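Local structure of uncharacterized ACR, COG1565 superfamily (Burkholderia thailandensis, 4F3N) at residues A[217-221]-A[277-282]; A[315-320]-A[334-340]. The protein is of unknown function but belongs to a family of S-adenosylmethionine-dependent methyltransferases, and may act as a protein-arginine symmetric methyltransferase. All blocks are in the same frame, centred on the assembly; numbering follows the deposited sequence.

Contact 1 of 2, residues A[217-221]-A[277-282]; sequences LDAMP and AAVAFV
Met220 runs along helix 276-288 and ends on the ring of Phe281. Its CB sits 4.3 Å from Ala277 CB. CG lies opposite the carbonyl carbon, beside the backbone N, and from there the side chain runs extended (chi2 -178°, chi3 -178°). SD lies 3.8 Å from Phe281 CB and 4.0 Å from Ala278 CA. It is oblique to the Phe281 ring, in a Met-aromatic contact. CE goes further and stands over the ring centre, 3.5 Å from the centroid and 13° off the normal, which makes a CH-pi contact. Leu217 comes to the same ring from another direction. Its CD2 meets Phe281 CD2 at 3.7 Å, and it also touches Val282 CG2 and Ala278 CB. Two waters join the backbones near the start of the helix. Both donate to Pro221 O; one accepts from Ala277 N and the other from Ala278 N, two amides in the first turn. Beyond the two segments, Phe144 and Phe296 also meet Phe281. The contact thus packs the turn between strands 210-214 and 223-228 against the helix. Direct contact between side chains is apolar, so dispersion and shape hold the segments together, while water bridges their backbone polar groups.

Contact 2 of 2, residues A[315-320]-A[334-340]; sequences TLMCHY and LQDITAH
Met317 and Thr338 form a hydrogen-bonded pair in an antiparallel ladder between strands 317-319 and 336-338. These are the two inner strands of a small mixed sheet, bordered by strands 300-301 and 324-325.

Backbone bonds come first. Thr338 N gives a bond of 2.9 Å to Met317 O, and Met317 N returns one of 3.0 Å to Thr338 O. His319 and Asp336 form the second such pair, with longer bonds. Cys318 and Ile337 face each other between them as a non-hydrogen-bonded pair.

Apolar packing lies on the Cys318 and Ile337 face. Leu316 CD1 touches Ile337 CG2 at 3.8 Å, and Cys318 SG meets Ile337 CG1. Phe78 touches Leu316 and Val85 touches Ile337, both from helix 78-87.

Polar side chains form the next group. The Gln335 amide runs beside Cys318, NE2 lying 3.6 Å from Cys318 CB. Its polar ends are held elsewhere, OE1 by His325 NE2 and NE2 by Asp327 O. His319, Asp336 and Thr338 share the face of Met317. There His319 and Asp336 lie side by side and point the same way, ring and carboxylate planes 47° apart. ND1 of His319 is buried with no polar partner in the model, 4.0 Å from Asp336 OD2. Asp336 OD1 has a weak hydrogen bond to Tyr94 OH. Thr338 OG1 sits at the edge of the His319 ring.

The last group is at the Thr315 end. With chi1 72°, Thr315 OG1 lies between its own N and carbonyl carbon, where it accepts from His340 N at 2.9 Å. Tyr306 OH also bonds this hydroxyl. A water donates to Thr315 O at 2.7 Å and lies in the plane of the His340 ring, 2.9 Å from ND1.

In the fold
The two contacts lie about 15 Å apart, centre to centre, and follow one another along the chain. They meet directly: Asp218 O is 3.1 Å from Ala339 N, a probable hydrogen bond, and it also packs 3.5 Å from Thr338 CB. The turn of contact 1 is therefore tied to the inner strand 336-342 of contact 2. Two residues that bind S-adenosyl-L-homocysteine in a structure of this protein lie nearby, though the ligand is not bound to this chain. The side chain of Asn214 is about 9 Å from that of Leu217 in contact 1. That of Thr113 is about 7 Å from that of His319 in contact 2. Both contacts thus lie near the S-adenosyl-L-homocysteine site.

Contact 1 of 2, residues A[217-221]-A[277-282]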
loop_
_atom_site.group_PDB
_atom_site.type_symbol
_atom_site.label_atom_id
_atom_site.label_comp_id
_atom_site.label_asym_id
_atom_site.label_seq_id
_atom_site.Cartn_x
_atom_site.Cartn_y
_atom_site.Cartn_z
ATOM N N LEU A 217 2.023 -0.442 0.517
ATOM C CA LEU A 217 2.910 -1.342 -0.223
ATOM C C LEU A 217 2.774 -1.169 -1.729
ATOM O O LEU A 217 3.816 -1.216 -2.477
ATOM C CB LEU A 217 2.676 -2.789 0.170
ATOM C CG LEU A 217 2.987 -3.184 1.630
ATOM C CD1 LEU A 217 2.616 -4.649 1.835
ATOM C CD2 LEU A 217 4.438 -2.910 2.084
ATOM N N ASP A 218 1.547 -0.869 -2.177
ATOM C CA ASP A 218 1.254 -0.733 -3.604
ATOM C C ASP A 218 1.924 0.477 -4.249
ATOM O O ASP A 218 1.998 0.523 -5.462
ATOM C CB ASP A 218 -0.255 -0.731 -3.869
ATOM C CG ASP A 218 -0.954 0.453 -3.270
ATOM O OD1 ASP A 218 -0.505 1.585 -3.528
ATOM O OD2 ASP A 218 -1.964 0.281 -2.524
ATOM N N ALA A 219 2.422 1.415 -3.446
ATOM C CA ALA A 219 2.994 2.676 -4.003
ATOM C C ALA A 219 4.495 2.723 -3.838
ATOM O O ALA A 219 5.133 3.722 -4.189
ATOM C CB ALA A 219 2.377 3.882 -3.339
ATOM N N MET A 220 5.059 1.627 -3.344
ATOM C CA MET A 220 6.519 1.524 -3.261
ATOM C C MET A 220 7.114 1.122 -4.619
ATOM O O MET A 220 6.505 0.365 -5.380
ATOM C CB MET A 220 6.905 0.591 -2.154
ATOM C CG MET A 220 6.436 1.172 -0.830
ATOM S SD MET A 220 6.876 0.220 0.598
ATOM C CE MET A 220 6.116 1.163 1.914
ATOM N N PRO A 221 8.276 1.695 -4.955
ATOM C CA PRO A 221 8.781 1.500 -6.308
ATOM C C PRO A 221 8.925 0.041 -6.679
ATOM O O PRO A 221 9.368 -0.779 -5.863
ATOM C CB PRO A 221 10.162 2.184 -6.240
ATOM C CG PRO A 221 9.999 3.252 -5.252
ATOM C CD PRO A 221 9.040 2.724 -4.228
ATOM N N ALA A 277 11.426 -3.160 -3.102
ATOM C CA ALA A 277 11.312 -2.060 -2.140
ATOM C C ALA A 277 10.306 -2.398 -1.059
ATOM O O ALA A 277 10.522 -2.116 0.113
ATOM C CB ALA A 277 10.940 -0.747 -2.814
ATOM N N ALA A 278 9.189 -2.966 -1.462
ATOM C CA ALA A 278 8.186 -3.418 -0.482
ATOM C C ALA A 278 8.687 -4.509 0.432
ATOM O O ALA A 278 8.390 -4.528 1.639
ATOM C CB ALA A 278 6.894 -3.848 -1.192
ATOM N N VAL A 279 9.393 -5.476 -0.146
ATOM C CA VAL A 279 10.024 -6.521 0.632
ATOM C C VAL A 279 10.998 -5.934 1.688
ATOM O O VAL A 279 10.986 -6.329 2.879
ATOM C CB VAL A 279 10.681 -7.602 -0.315
ATOM C CG1 VAL A 279 11.691 -8.458 0.426
ATOM C CG2 VAL A 279 9.582 -8.470 -0.926
ATOM N N ALA A 280 11.833 -4.986 1.256
ATOM C CA ALA A 280 12.815 -4.334 2.100
ATOM C C ALA A 280 12.092 -3.665 3.228
ATOM O O ALA A 280 12.522 -3.741 4.384
ATOM C CB ALA A 280 13.600 -3.299 1.307
ATOM N N PHE A 281 10.966 -3.026 2.888
ATOM C CA PHE A 281 10.154 -2.316 3.907
ATOM C C PHE A 281 9.561 -3.237 4.948
ATOM O O PHE A 281 9.662 -2.973 6.142
ATOM C CB PHE A 281 9.049 -1.538 3.204
ATOM C CG PHE A 281 8.103 -0.818 4.137
ATOM C CD1 PHE A 281 8.500 0.335 4.798
ATOM C CD2 PHE A 281 6.827 -1.284 4.341
ATOM C CE1 PHE A 281 7.640 0.984 5.674
ATOM C CE2 PHE A 281 5.945 -0.599 5.195
ATOM C CZ PHE A 281 6.357 0.518 5.853
ATOM N N VAL A 282 8.972 -4.342 4.512
ATOM C CA VAL A 282 8.391 -5.307 5.436
ATOM C C VAL A 282 9.464 -5.953 6.318
ATOM O O VAL A 282 9.269 -6.107 7.524
ATOM C CB VAL A 282 7.525 -6.329 4.708
ATOM C CG1 VAL A 282 7.052 -7.498 5.633
ATOM C CG2 VAL A 282 6.335 -5.593 4.103
HETATM O O HOH W 1 7.978 -2.779 -4.215
HETATM O O HOH W 2 11.571 -2.385 -6.016
#

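Contact 2 of 2, residues A[315-320]-A[334-340]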
loop_
_atom_site.group_PDB
_atom_site.type_symbol
_atom_site.label_atom_id
_atom_site.label_comp_id
_atom_site.label_asym_id
_atom_site.label_seq_id
_atom_site.Cartn_x
_atom_site.Cartn_y
_atom_site.Cartn_z
ATOM N N THR A 315 0.539 -5.996 -13.367
ATOM C CA THR A 315 -0.487 -5.255 -12.641
ATOM C C THR A 315 -0.279 -3.747 -12.587
ATOM O O THR A 315 -1.109 -3.046 -12.000
ATOM C CB THR A 315 -0.619 -5.757 -11.202
ATOM O OG1 THR A 315 0.537 -5.339 -10.413
ATOM C CG2 THR A 315 -0.797 -7.276 -11.201
ATOM N N LEU A 316 0.769 -3.228 -13.230
ATOM C CA LEU A 316 1.030 -1.786 -13.148
ATOM C C LEU A 316 -0.181 -1.012 -13.626
ATOM O O LEU A 316 -0.762 -1.344 -14.668
ATOM C CB LEU A 316 2.243 -1.412 -14.003
ATOM C CG LEU A 316 2.842 -0.049 -13.691
ATOM C CD1 LEU A 316 3.623 -0.147 -12.376
ATOM C CD2 LEU A 316 3.742 0.425 -14.832
ATOM N N MET A 317 -0.572 0.009 -12.874
ATOM C CA MET A 317 -1.701 0.825 -13.277
ATOM C C MET A 317 -1.471 2.242 -12.804
ATOM O O MET A 317 -0.976 2.471 -11.710
ATOM C CB MET A 317 -3.012 0.280 -12.730
ATOM C CG MET A 317 -4.267 0.815 -13.420
ATOM S SD MET A 317 -4.389 0.592 -15.218
ATOM C CE MET A 317 -3.910 -1.119 -15.532
ATOM N N CYS A 318 -1.828 3.182 -13.674
ATOM C CA CYS A 318 -1.692 4.593 -13.429
ATOM C C CYS A 318 -3.076 5.242 -13.365
ATOM O O CYS A 318 -4.027 4.755 -13.985
ATOM C CB CYS A 318 -0.856 5.237 -14.535
ATOM S SG CYS A 318 0.708 4.373 -14.832
ATOM N N HIS A 319 -3.173 6.323 -12.607
ATOM C CA HIS A 319 -4.428 7.046 -12.462
ATOM C C HIS A 319 -4.177 8.495 -12.666
ATOM O O HIS A 319 -3.504 9.111 -11.862
ATOM C CB HIS A 319 -5.028 6.812 -11.076
ATOM C CG HIS A 319 -5.160 5.365 -10.734
ATOM N ND1 HIS A 319 -4.156 4.671 -10.158
ATOM C CD2 HIS A 319 -6.190 4.469 -10.939
ATOM C CE1 HIS A 319 -4.542 3.386 -10.002
ATOM N NE2 HIS A 319 -5.774 3.263 -10.469
ATOM N N TYR A 320 -4.766 9.036 -13.727
ATOM C CA TYR A 320 -4.638 10.442 -14.068
ATOM C C TYR A 320 -6.046 11.040 -14.117
ATOM O O TYR A 320 -6.855 10.635 -14.954
ATOM C CB TYR A 320 -3.921 10.584 -15.406
ATOM C CG TYR A 320 -3.818 12.022 -15.889
ATOM C CD1 TYR A 320 -3.145 12.973 -15.152
ATOM C CD2 TYR A 320 -4.458 12.437 -17.050
ATOM C CE1 TYR A 320 -3.060 14.302 -15.572
ATOM C CE2 TYR A 320 -4.365 13.749 -17.475
ATOM C CZ TYR A 320 -3.697 14.689 -16.730
ATOM O OH TYR A 320 -3.620 16.025 -17.174
ATOM N N LEU A 334 1.950 14.239 -11.944
ATOM C CA LEU A 334 0.521 14.576 -11.883
ATOM C C LEU A 334 -0.396 13.363 -11.869
ATOM O O LEU A 334 -1.623 13.499 -11.853
ATOM C CB LEU A 334 0.122 15.493 -13.039
ATOM C CG LEU A 334 0.951 16.760 -13.216
ATOM C CD1 LEU A 334 0.401 17.582 -14.398
ATOM C CD2 LEU A 334 0.974 17.601 -11.939
ATOM N N GLN A 335 0.185 12.156 -11.888
ATOM C CA GLN A 335 -0.593 10.959 -11.776
ATOM C C GLN A 335 0.071 9.973 -10.802
ATOM O O GLN A 335 1.284 10.041 -10.556
ATOM C CB GLN A 335 -0.810 10.309 -13.162
ATOM C CG GLN A 335 0.469 9.784 -13.822
ATOM C CD GLN A 335 0.189 8.897 -15.019
ATOM O OE1 GLN A 335 -0.901 8.932 -15.620
ATOM N NE2 GLN A 335 1.186 8.082 -15.401
ATOM N N ASP A 336 -0.763 9.079 -10.281
ATOM C CA ASP A 336 -0.368 7.978 -9.398
ATOM C C ASP A 336 0.172 6.853 -10.278
ATOM O O ASP A 336 -0.254 6.697 -11.406
ATOM C CB ASP A 336 -1.653 7.471 -8.703
ATOM C CG ASP A 336 -1.404 6.677 -7.485
ATOM O OD1 ASP A 336 -0.230 6.449 -7.127
ATOM O OD2 ASP A 336 -2.428 6.283 -6.876
ATOM N N ILE A 337 1.095 6.063 -9.737
ATOM C CA ILE A 337 1.557 4.835 -10.374
ATOM C C ILE A 337 1.564 3.780 -9.266
ATOM O O ILE A 337 2.162 4.009 -8.203
ATOM C CB ILE A 337 2.995 4.935 -10.960
ATOM C CG1 ILE A 337 3.116 6.117 -11.966
ATOM C CG2 ILE A 337 3.345 3.600 -11.639
ATOM C CD1 ILE A 337 4.545 6.439 -12.411
ATOM N N THR A 338 0.848 2.670 -9.453
ATOM C CA THR A 338 0.807 1.640 -8.415
ATOM C C THR A 338 0.997 0.284 -9.063
ATOM O O THR A 338 0.845 0.119 -10.244
ATOM C CB THR A 338 -0.551 1.600 -7.640
ATOM O OG1 THR A 338 -1.618 1.321 -8.552
ATOM C CG2 THR A 338 -0.824 2.911 -6.933
ATOM N N ALA A 339 1.338 -0.696 -8.258
ATOM C CA ALA A 339 1.343 -2.070 -8.697
ATOM C C ALA A 339 0.629 -2.844 -7.616
ATOM O O ALA A 339 0.641 -2.436 -6.480
ATOM C CB ALA A 339 2.753 -2.595 -8.814
ATOM N N HIS A 340 0.032 -3.966 -7.952
ATOM C CA HIS A 340 -0.554 -4.833 -6.918
ATOM C C HIS A 340 0.539 -5.445 -6.086
ATOM O O HIS A 340 1.712 -5.445 -6.469
ATOM C CB HIS A 340 -1.358 -5.923 -7.576
ATOM C CG HIS A 340 -2.672 -5.477 -8.155
ATOM N ND1 HIS A 340 -2.859 -4.267 -8.805
ATOM C CD2 HIS A 340 -3.891 -6.128 -8.191
ATOM C CE1 HIS A 340 -4.144 -4.173 -9.189
ATOM N NE2 HIS A 340 -4.775 -5.310 -8.832
HETATM O O HOH W 3 -1.923 -1.684 -9.781
#